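PDB 3BB8: CDP-4-keto-6-deoxy-D-glucose-3-dehydrase from Yersinia pseudotuberculosis, which probably takes part in the pyridoxal 5'-phosphate-dependent C-3 dehydration of CDP-4-keto-6-deoxy-D-glucose during lipopolysaccharide sugar biosynthesis. Local coordinates for residues Leu324-Pro334 with Gly346-Asp354; Ile133-Ile141 with Lys391-Thr401. The protein carries 1 engineered substitution. All blocks are in the same frame, centred on the assembly; numbering follows the deposited sequence.

Contact 1. Residues Leu324-Pro334 with Gly346-Asp354; sequences LQSCADFIELP and GFPITLKED
Lys352 runs alongside the backbone of 328-330, its methylenes passing the carbonyl oxygens there, before it turns to Glu332. CB and CG pass Phe330 O, with CB 3.2 Å from that oxygen. CD lies 3.2 Å from Asp329 O, and CE lies 3.6 Å from both Asp329 O and Ala328 O. The chain is extended as far as CE and then bends (chi4 -57°), which brings NZ to Glu332 OE2 for a 3.1 Å salt bridge. NZ meets that oxygen on its anti side, 23° out of the carboxylate plane. Arg403 also pairs with OE2, so two cations share one carboxylate oxygen and probably favour its charged form. A long, flexible lysine suits this partly exposed position, where its methylenes can pack while its charge is neutralised.

Strands 331-332 and 347-351 pair antiparallel, forming one edge of the small three-stranded sheet that 408-411 completes in this aspartate aminotransferase fold. Glu332 N bonds Thr350 O at 2.9 Å and almost straight (178°), whereas the return bond from Thr350 N to Glu332 O is weak. Beside this hydrogen-bonded pair, Ile331 puts CB 3.6 Å from Ile349 CG2; both residues are beta-branched, which suits extended backbone, and Ile349 packs on Phe429 of helix 419-432 and Ile331 on Phe433 beyond it. At the far end the Pro334 ring lies over one face of Phe347, with CG 3.6 Å from the ring centroid in a CH-pi contact, while Leu333 CD2 approaches the ring edge, 4.0 Å from Phe347 CE2.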
loop_
_atom_site.group_PDB
_atom_site.type_symbol
_atom_site.label_atom_id
_atom_site.label_comp_id
_atom_site.label_asym_id
_atom_site.label_seq_id
_atom_site.Cartn_x
_atom_site.Cartn_y
_atom_site.Cartn_z
ATOM N N LEU A 324 -7.836 -36.899 -14.055
ATOM C CA LEU A 324 -6.596 -37.253 -13.362
ATOM C C LEU A 324 -6.737 -38.423 -12.391
ATOM O O LEU A 324 -5.772 -38.824 -11.741
ATOM C CB LEU A 324 -6.069 -36.031 -12.604
ATOM C CG LEU A 324 -4.736 -35.413 -13.023
ATOM C CD1 LEU A 324 -4.573 -35.444 -14.520
ATOM C CD2 LEU A 324 -4.675 -33.982 -12.492
ATOM N N GLN A 325 -7.936 -38.977 -12.285
ATOM C CA GLN A 325 -8.130 -40.087 -11.370
ATOM C C GLN A 325 -7.325 -41.302 -11.845
ATOM O O GLN A 325 -7.119 -42.257 -11.100
ATOM C CB GLN A 325 -9.608 -40.448 -11.294
ATOM C CG GLN A 325 -9.979 -41.135 -9.997
ATOM C CD GLN A 325 -10.282 -40.145 -8.898
ATOM O OE1 GLN A 325 -10.372 -40.508 -7.728
ATOM N NE2 GLN A 325 -10.462 -38.884 -9.271
ATOM N N SER A 326 -6.869 -41.251 -13.091
ATOM C CA SER A 326 -6.102 -42.339 -13.677
ATOM C C SER A 326 -4.695 -42.450 -13.102
ATOM O O SER A 326 -4.012 -43.455 -13.306
ATOM C CB SER A 326 -6.010 -42.146 -15.184
ATOM O OG SER A 326 -5.353 -40.933 -15.490
ATOM N N CYS A 327 -4.261 -41.416 -12.386
ATOM C CA CYS A 327 -2.934 -41.413 -11.794
ATOM C C CYS A 327 -2.986 -41.578 -10.280
ATOM O O CYS A 327 -1.965 -41.492 -9.611
ATOM C CB CYS A 327 -2.224 -40.111 -12.138
ATOM S SG CYS A 327 -2.188 -39.750 -13.893
ATOM N N ALA A 328 -4.172 -41.839 -9.746
ATOM C CA ALA A 328 -4.344 -41.987 -8.306
ATOM C C ALA A 328 -3.278 -42.816 -7.585
ATOM O O ALA A 328 -3.108 -42.675 -6.370
ATOM C CB ALA A 328 -5.722 -42.545 -8.013
ATOM N N ASP A 329 -2.562 -43.676 -8.310
ATOM C CA ASP A 329 -1.520 -44.504 -7.684
ATOM C C ASP A 329 -0.222 -43.750 -7.396
ATOM O O ASP A 329 0.555 -44.147 -6.526
ATOM C CB ASP A 329 -1.169 -45.715 -8.560
ATOM C CG ASP A 329 -2.227 -46.802 -8.520
ATOM O OD1 ASP A 329 -2.842 -47.020 -7.452
ATOM O OD2 ASP A 329 -2.424 -47.453 -9.566
ATOM N N PHE A 330 0.009 -42.673 -8.135
ATOM C CA PHE A 330 1.223 -41.882 -7.978
ATOM C C PHE A 330 1.013 -40.529 -7.306
ATOM O O PHE A 330 1.918 -40.012 -6.645
ATOM C CB PHE A 330 1.866 -41.681 -9.347
ATOM C CG PHE A 330 2.128 -42.962 -10.068
ATOM C CD1 PHE A 330 3.036 -43.889 -9.552
ATOM C CD2 PHE A 330 1.437 -43.275 -11.236
ATOM C CE1 PHE A 330 3.252 -45.111 -10.184
ATOM C CE2 PHE A 330 1.643 -44.497 -11.880
ATOM C CZ PHE A 330 2.556 -45.418 -11.349
ATOM N N ILE A 331 -0.177 -39.960 -7.471
ATOM C CA ILE A 331 -0.471 -38.664 -6.888
ATOM C C ILE A 331 -1.797 -38.638 -6.144
ATOM O O ILE A 331 -2.752 -39.316 -6.523
ATOM C CB ILE A 331 -0.450 -37.557 -7.976
ATOM C CG1 ILE A 331 -1.389 -37.899 -9.133
ATOM C CG2 ILE A 331 0.945 -37.429 -8.550
ATOM C CD1 ILE A 331 -2.805 -37.511 -8.917
ATOM N N GLU A 332 -1.833 -37.869 -5.063
ATOM C CA GLU A 332 -3.034 -37.721 -4.259
ATOM C C GLU A 332 -3.820 -36.521 -4.775
ATOM O O GLU A 332 -3.299 -35.402 -4.834
ATOM C CB GLU A 332 -2.649 -37.533 -2.794
ATOM C CG GLU A 332 -2.305 -38.841 -2.105
ATOM C CD GLU A 332 -1.397 -38.652 -0.915
ATOM O OE1 GLU A 332 -1.645 -37.725 -0.120
ATOM O OE2 GLU A 332 -0.437 -39.435 -0.767
ATOM N N LEU A 333 -5.069 -36.757 -5.163
ATOM C CA LEU A 333 -5.900 -35.687 -5.701
ATOM C C LEU A 333 -6.588 -34.868 -4.613
ATOM O O LEU A 333 -6.909 -35.386 -3.546
ATOM C CB LEU A 333 -6.930 -36.267 -6.673
ATOM C CG LEU A 333 -6.299 -36.885 -7.921
ATOM C CD1 LEU A 333 -7.368 -37.579 -8.755
ATOM C CD2 LEU A 333 -5.603 -35.812 -8.731
ATOM N N PRO A 334 -6.823 -33.571 -4.880
ATOM C CA PRO A 334 -7.466 -32.649 -3.937
ATOM C C PRO A 334 -8.889 -33.002 -3.513
ATOM O O PRO A 334 -9.658 -33.590 -4.274
ATOM C CB PRO A 334 -7.384 -31.308 -4.660
ATOM C CG PRO A 334 -7.457 -31.697 -6.095
ATOM C CD PRO A 334 -6.546 -32.897 -6.161
ATOM N N GLY A 346 -6.724 -22.846 -7.273
ATOM C CA GLY A 346 -5.807 -23.663 -8.046
ATOM C C GLY A 346 -6.094 -25.121 -7.755
ATOM O O GLY A 346 -6.955 -25.429 -6.929
ATOM N N PHE A 347 -5.369 -26.016 -8.418
ATOM C CA PHE A 347 -5.551 -27.463 -8.246
ATOM C C PHE A 347 -4.331 -28.065 -7.538
ATOM O O PHE A 347 -3.313 -28.325 -8.173
ATOM C CB PHE A 347 -5.720 -28.108 -9.622
ATOM C CG PHE A 347 -6.259 -29.510 -9.582
ATOM C CD1 PHE A 347 -7.623 -29.740 -9.419
ATOM C CD2 PHE A 347 -5.404 -30.598 -9.733
ATOM C CE1 PHE A 347 -8.135 -31.036 -9.413
ATOM C CE2 PHE A 347 -5.899 -31.901 -9.728
ATOM C CZ PHE A 347 -7.267 -32.124 -9.569
ATOM N N PRO A 348 -4.419 -28.293 -6.216
ATOM C CA PRO A 348 -3.314 -28.860 -5.431
ATOM C C PRO A 348 -3.138 -30.384 -5.552
ATOM O O PRO A 348 -4.087 -31.154 -5.387
ATOM C CB PRO A 348 -3.658 -28.437 -4.008
ATOM C CG PRO A 348 -5.162 -28.561 -4.004
ATOM C CD PRO A 348 -5.549 -27.929 -5.338
ATOM N N ILE A 349 -1.901 -30.798 -5.808
ATOM C CA ILE A 349 -1.564 -32.208 -5.970
ATOM C C ILE A 349 -0.329 -32.592 -5.163
ATOM O O ILE A 349 0.695 -31.911 -5.224
ATOM C CB ILE A 349 -1.269 -32.528 -7.452
ATOM C CG1 ILE A 349 -2.511 -32.244 -8.298
ATOM C CG2 ILE A 349 -0.823 -33.984 -7.599
ATOM C CD1 ILE A 349 -2.237 -32.235 -9.780
ATOM N N THR A 350 -0.432 -33.682 -4.409
ATOM C CA THR A 350 0.696 -34.189 -3.637
ATOM C C THR A 350 1.261 -35.462 -4.256
ATOM O O THR A 350 0.585 -36.489 -4.316
ATOM C CB THR A 350 0.298 -34.472 -2.177
ATOM O OG1 THR A 350 -0.066 -33.246 -1.530
ATOM C CG2 THR A 350 1.453 -35.113 -1.425
ATOM N N LEU A 351 2.506 -35.387 -4.717
ATOM C CA LEU A 351 3.164 -36.532 -5.335
ATOM C C LEU A 351 3.651 -37.523 -4.282
ATOM O O LEU A 351 4.353 -37.149 -3.343
ATOM C CB LEU A 351 4.335 -36.073 -6.206
ATOM C CG LEU A 351 5.331 -37.153 -6.629
ATOM C CD1 LEU A 351 4.756 -38.004 -7.753
ATOM C CD2 LEU A 351 6.655 -36.532 -7.045
ATOM N N LYS A 352 3.274 -38.786 -4.447
ATOM C CA LYS A 352 3.604 -39.818 -3.469
ATOM C C LYS A 352 5.110 -40.044 -3.394
ATOM O O LYS A 352 5.792 -40.095 -4.418
ATOM C CB LYS A 352 2.891 -41.128 -3.812
ATOM C CG LYS A 352 1.418 -41.147 -3.442
ATOM C CD LYS A 352 0.777 -42.480 -3.796
ATOM C CE LYS A 352 -0.732 -42.433 -3.618
ATOM N NZ LYS A 352 -1.115 -42.044 -2.232
ATOM N N GLU A 353 5.623 -40.180 -2.176
ATOM C CA GLU A 353 7.054 -40.355 -1.962
ATOM C C GLU A 353 7.561 -41.628 -2.630
ATOM O O GLU A 353 8.643 -41.645 -3.217
ATOM C CB GLU A 353 7.373 -40.382 -0.467
ATOM C CG GLU A 353 7.207 -39.042 0.230
ATOM C CD GLU A 353 5.789 -38.806 0.712
ATOM O OE1 GLU A 353 4.859 -39.427 0.153
ATOM O OE2 GLU A 353 5.603 -38.002 1.648
ATOM N N ASP A 354 6.772 -42.693 -2.537
ATOM C CA ASP A 354 7.188 -44.001 -3.027
ATOM C C ASP A 354 6.937 -44.135 -4.526
ATOM O O ASP A 354 6.925 -45.240 -5.067
ATOM C CB ASP A 354 6.459 -45.114 -2.271
ATOM C CG ASP A 354 4.973 -45.143 -2.566
ATOM O OD1 ASP A 354 4.579 -44.740 -3.681
ATOM O OD2 ASP A 354 4.198 -45.569 -1.684
#

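Contact 2. Residues Ile133-Ile141 with Lys391-Thr401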
loop_
_atom_site.group_PDB
_atom_site.type_symbol
_atom_site.label_atom_id
_atom_site.label_comp_id
_atom_site.label_asym_id
_atom_site.label_seq_id
_atom_site.Cartn_x
_atom_site.Cartn_y
_atom_site.Cartn_z
ATOM N N ILE A 133 2.881 -12.979 18.841
ATOM C CA ILE A 133 3.568 -14.241 18.647
ATOM C C ILE A 133 2.699 -15.256 17.925
ATOM O O ILE A 133 1.614 -15.608 18.392
ATOM C CB ILE A 133 4.011 -14.814 20.012
ATOM C CG1 ILE A 133 4.888 -13.784 20.726
ATOM C CG2 ILE A 133 4.775 -16.107 19.824
ATOM C CD1 ILE A 133 5.024 -14.017 22.202
ATOM N N PRO A 134 3.159 -15.721 16.756
ATOM C CA PRO A 134 2.414 -16.707 15.970
ATOM C C PRO A 134 2.529 -18.084 16.631
ATOM O O PRO A 134 3.597 -18.461 17.115
ATOM C CB PRO A 134 3.115 -16.679 14.612
ATOM C CG PRO A 134 3.765 -15.328 14.577
ATOM C CD PRO A 134 4.283 -15.185 15.978
ATOM N N VAL A 135 1.420 -18.811 16.666
ATOM C CA VAL A 135 1.381 -20.158 17.231
ATOM C C VAL A 135 0.846 -21.078 16.131
ATOM O O VAL A 135 -0.303 -20.940 15.713
ATOM C CB VAL A 135 0.451 -20.218 18.458
ATOM C CG1 VAL A 135 0.397 -21.638 19.004
ATOM C CG2 VAL A 135 0.961 -19.269 19.532
ATOM N N PHE A 136 1.677 -22.002 15.657
ATOM C CA PHE A 136 1.276 -22.907 14.576
ATOM C C PHE A 136 0.814 -24.316 14.962
ATOM O O PHE A 136 1.271 -24.888 15.951
ATOM C CB PHE A 136 2.421 -23.086 13.569
ATOM C CG PHE A 136 3.047 -21.801 13.096
ATOM C CD1 PHE A 136 4.104 -21.229 13.799
ATOM C CD2 PHE A 136 2.607 -21.188 11.920
ATOM C CE1 PHE A 136 4.724 -20.065 13.340
ATOM C CE2 PHE A 136 3.214 -20.027 11.450
ATOM C CZ PHE A 136 4.278 -19.462 12.161
ATOM N N VAL A 137 -0.093 -24.860 14.150
ATOM C CA VAL A 137 -0.588 -26.232 14.288
ATOM C C VAL A 137 -0.605 -26.796 12.866
ATOM O O VAL A 137 -0.797 -26.056 11.900
ATOM C CB VAL A 137 -2.007 -26.323 14.893
ATOM C CG1 VAL A 137 -1.980 -25.864 16.331
ATOM C CG2 VAL A 137 -2.992 -25.515 14.067
ATOM N N ASP A 138 -0.406 -28.101 12.736
ATOM C CA ASP A 138 -0.353 -28.744 11.429
ATOM C C ASP A 138 -1.633 -28.674 10.598
ATOM O O ASP A 138 -2.720 -28.426 11.115
ATOM C CB ASP A 138 0.078 -30.205 11.605
ATOM C CG ASP A 138 0.667 -30.801 10.339
ATOM O OD1 ASP A 138 1.446 -30.107 9.651
ATOM O OD2 ASP A 138 0.363 -31.973 10.043
ATOM N N VAL A 139 -1.481 -28.880 9.294
ATOM C CA VAL A 139 -2.615 -28.870 8.376
ATOM C C VAL A 139 -2.948 -30.307 7.973
ATOM O O VAL A 139 -2.312 -31.262 8.432
ATOM C CB VAL A 139 -2.299 -28.076 7.094
ATOM C CG1 VAL A 139 -2.030 -26.616 7.433
ATOM C CG2 VAL A 139 -1.103 -28.693 6.391
ATOM N N ASP A 140 -3.950 -30.455 7.112
ATOM C CA ASP A 140 -4.370 -31.770 6.642
ATOM C C ASP A 140 -4.267 -31.874 5.125
ATOM O O ASP A 140 -4.552 -30.915 4.406
ATOM C CB ASP A 140 -5.801 -32.067 7.094
ATOM C CG ASP A 140 -6.411 -33.244 6.359
ATOM O OD1 ASP A 140 -6.963 -33.038 5.258
ATOM O OD2 ASP A 140 -6.337 -34.377 6.881
ATOM N N ILE A 141 -3.857 -33.043 4.643
ATOM C CA ILE A 141 -4.042 -33.401 3.241
ATOM C C ILE A 141 -5.217 -34.357 3.067
ATOM O O ILE A 141 -5.467 -35.210 3.919
ATOM C CB ILE A 141 -2.775 -34.048 2.653
ATOM C CG1 ILE A 141 -1.553 -33.164 2.914
ATOM C CG2 ILE A 141 -2.947 -34.298 1.163
ATOM C CD1 ILE A 141 -0.235 -33.899 2.817
ATOM N N LYS A 391 10.097 -14.940 16.805
ATOM C CA LYS A 391 9.624 -15.625 17.992
ATOM C C LYS A 391 8.273 -16.255 17.696
ATOM O O LYS A 391 7.317 -15.558 17.353
ATOM C CB LYS A 391 9.489 -14.664 19.180
ATOM C CG LYS A 391 8.824 -15.325 20.386
ATOM C CD LYS A 391 8.998 -14.552 21.695
ATOM C CE LYS A 391 8.421 -15.361 22.868
ATOM N NZ LYS A 391 8.628 -14.727 24.203
ATOM N N TYR A 392 8.197 -17.574 17.828
ATOM C CA TYR A 392 6.952 -18.286 17.576
ATOM C C TYR A 392 6.855 -19.569 18.385
ATOM O O TYR A 392 7.816 -19.991 19.019
ATOM C CB TYR A 392 6.830 -18.637 16.093
ATOM C CG TYR A 392 7.896 -19.584 15.594
ATOM C CD1 TYR A 392 9.089 -19.104 15.054
ATOM C CD2 TYR A 392 7.703 -20.964 15.638
ATOM C CE1 TYR A 392 10.062 -19.976 14.563
ATOM C CE2 TYR A 392 8.668 -21.844 15.152
ATOM C CZ TYR A 392 9.840 -21.344 14.616
ATOM O OH TYR A 392 10.789 -22.214 14.129
ATOM N N ARG A 393 5.679 -20.181 18.359
ATOM C CA ARG A 393 5.461 -21.439 19.053
ATOM C C ARG A 393 4.750 -22.390 18.111
ATOM O O ARG A 393 3.965 -21.967 17.261
ATOM C CB ARG A 393 4.598 -21.262 20.305
ATOM C CG ARG A 393 5.241 -20.478 21.424
ATOM C CD ARG A 393 4.585 -20.802 22.774
ATOM N NE ARG A 393 3.132 -20.622 22.780
ATOM C CZ ARG A 393 2.245 -21.612 22.708
ATOM N NH1 ARG A 393 2.653 -22.875 22.618
ATOM N NH2 ARG A 393 0.947 -21.340 22.746
ATOM N N VAL A 394 5.038 -23.677 18.265
ATOM C CA VAL A 394 4.402 -24.704 17.457
ATOM C C VAL A 394 3.934 -25.829 18.379
ATOM O O VAL A 394 4.727 -26.441 19.095
ATOM C CB VAL A 394 5.363 -25.249 16.378
ATOM C CG1 VAL A 394 6.704 -25.549 16.983
ATOM C CG2 VAL A 394 4.778 -26.500 15.742
ATOM N N VAL A 395 2.626 -26.067 18.380
ATOM C CA VAL A 395 2.031 -27.105 19.205
ATOM C C VAL A 395 1.870 -28.381 18.391
ATOM O O VAL A 395 1.155 -28.402 17.395
ATOM C CB VAL A 395 0.654 -26.672 19.723
ATOM C CG1 VAL A 395 0.023 -27.798 20.523
ATOM C CG2 VAL A 395 0.795 -25.418 20.582
ATOM N N GLY A 396 2.533 -29.445 18.829
ATOM C CA GLY A 396 2.460 -30.705 18.111
ATOM C C GLY A 396 3.518 -30.717 17.030
ATOM O O GLY A 396 4.515 -30.006 17.138
ATOM N N GLU A 397 3.318 -31.514 15.987
ATOM C CA GLU A 397 4.285 -31.569 14.898
ATOM C C GLU A 397 3.725 -30.957 13.619
ATOM O O GLU A 397 2.513 -30.778 13.483
ATOM C CB GLU A 397 4.719 -33.017 14.626
ATOM C CG GLU A 397 3.742 -34.081 15.094
ATOM C CD GLU A 397 3.759 -34.253 16.607
ATOM O OE1 GLU A 397 4.859 -34.465 17.168
ATOM O OE2 GLU A 397 2.677 -34.178 17.233
ATOM N N LEU A 398 4.616 -30.628 12.690
ATOM C CA LEU A 398 4.213 -30.051 11.413
ATOM C C LEU A 398 4.501 -31.057 10.290
ATOM O O LEU A 398 4.976 -30.690 9.212
ATOM C CB LEU A 398 4.966 -28.734 11.164
ATOM C CG LEU A 398 4.737 -27.612 12.192
ATOM C CD1 LEU A 398 5.591 -26.411 11.840
ATOM C CD2 LEU A 398 3.267 -27.224 12.225
ATOM N N THR A 399 4.200 -32.327 10.564
ATOM C CA THR A 399 4.418 -33.425 9.617
ATOM C C THR A 399 3.804 -33.185 8.238
ATOM O O THR A 399 4.497 -33.257 7.223
ATOM C CB THR A 399 3.859 -34.752 10.189
ATOM O OG1 THR A 399 4.569 -35.083 11.391
ATOM C CG2 THR A 399 4.009 -35.892 9.181
ATOM N N ASN A 400 2.507 -32.897 8.197
ATOM C CA ASN A 400 1.839 -32.655 6.923
ATOM C C ASN A 400 2.355 -31.404 6.231
ATOM O O ASN A 400 2.440 -31.362 4.998
ATOM C CB ASN A 400 0.328 -32.570 7.129
ATOM C CG ASN A 400 -0.296 -33.934 7.376
ATOM O OD1 ASN A 400 -1.484 -34.051 7.678
ATOM N ND2 ASN A 400 0.511 -34.975 7.239
ATOM N N THR A 401 2.713 -30.396 7.028
ATOM C CA THR A 401 3.236 -29.141 6.498
ATOM C C THR A 401 4.544 -29.419 5.783
ATOM O O THR A 401 4.769 -28.938 4.677
ATOM C CB THR A 401 3.514 -28.114 7.624
ATOM O OG1 THR A 401 2.303 -27.849 8.340
ATOM C CG2 THR A 401 4.050 -26.820 7.044
#
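Phe136 turns an edge toward the face of Tyr392 in an offset edge-to-face pair, the planes 79° apart and the centroids separated by 5.8 Å. Tyr392 CG lies in the plane of the Phe136 ring, at its edge, and CB of the same tyrosine is 3.7 Å from Phe136 CE1. A second flat group, the Arg393 guanidinium, has Val135 CG1 over one face; the valine and arginine side chains lie side by side and point the same way. Glu112 on the adjoining strand forms a salt bridge with Arg393 NE, which probably helps to hold the guanidinium against the valine.

These groups flank a parallel pairing in which the short strand 393-394 adds an edge to the large mixed sheet of the aspartate aminotransferase fold, with strand 112-115 on the other side of 133-140. The backbone bonds zigzag from Arg393 N to Pro134 O, Phe136 N to Arg393 O and Val395 N to Phe136 O, all within 2.8 to 3.0 Å. Pro134 gives its carbonyl to Arg393 N but has no N-H for Lys391 O, which its CD faces at 3.4 Å. Beta-branched Val135 and Val395 suit the extended chain and meet through CG1 and CG2.

Farther along, after Leu398 at the N-cap position, the partner chain begins a helix. Asp138 suits this place because its carboxylate accepts N-H groups from the helix's first turn, whose dipole would probably stabilise the negative charge. With CG anti to the backbone N (chi1 -158°), OD2 takes Asn400 N on its syn side, 19° out of the carboxylate plane. OD1 uses its syn lone pair for Thr401 N at 2.9 Å and receives Thr401 OG1, nearly along its C-O axis, at 2.7 Å.

Overall arrangement
Both contacts build sheet edges, but in different sheets of the same fold. Contact 1 is the more buried: an antiparallel pairing close in sequence, covered by helices 293-323 and 419-432. Contact 2 joins residues some 250 positions apart in parallel and is only partly buried, with several exposed residues on 391-401. Charge is handled differently too. In contact 1 an acid shares its oxygen with basic side chains where the contact is partly exposed, whereas in contact 2 a buried acid is met by backbone N-H groups and a hydroxyl at a helix start. The two meet where Ile141 CG2 packs against Glu332 and Thr350, and helix 399-407 links them further, supplying both Thr401 and Arg403.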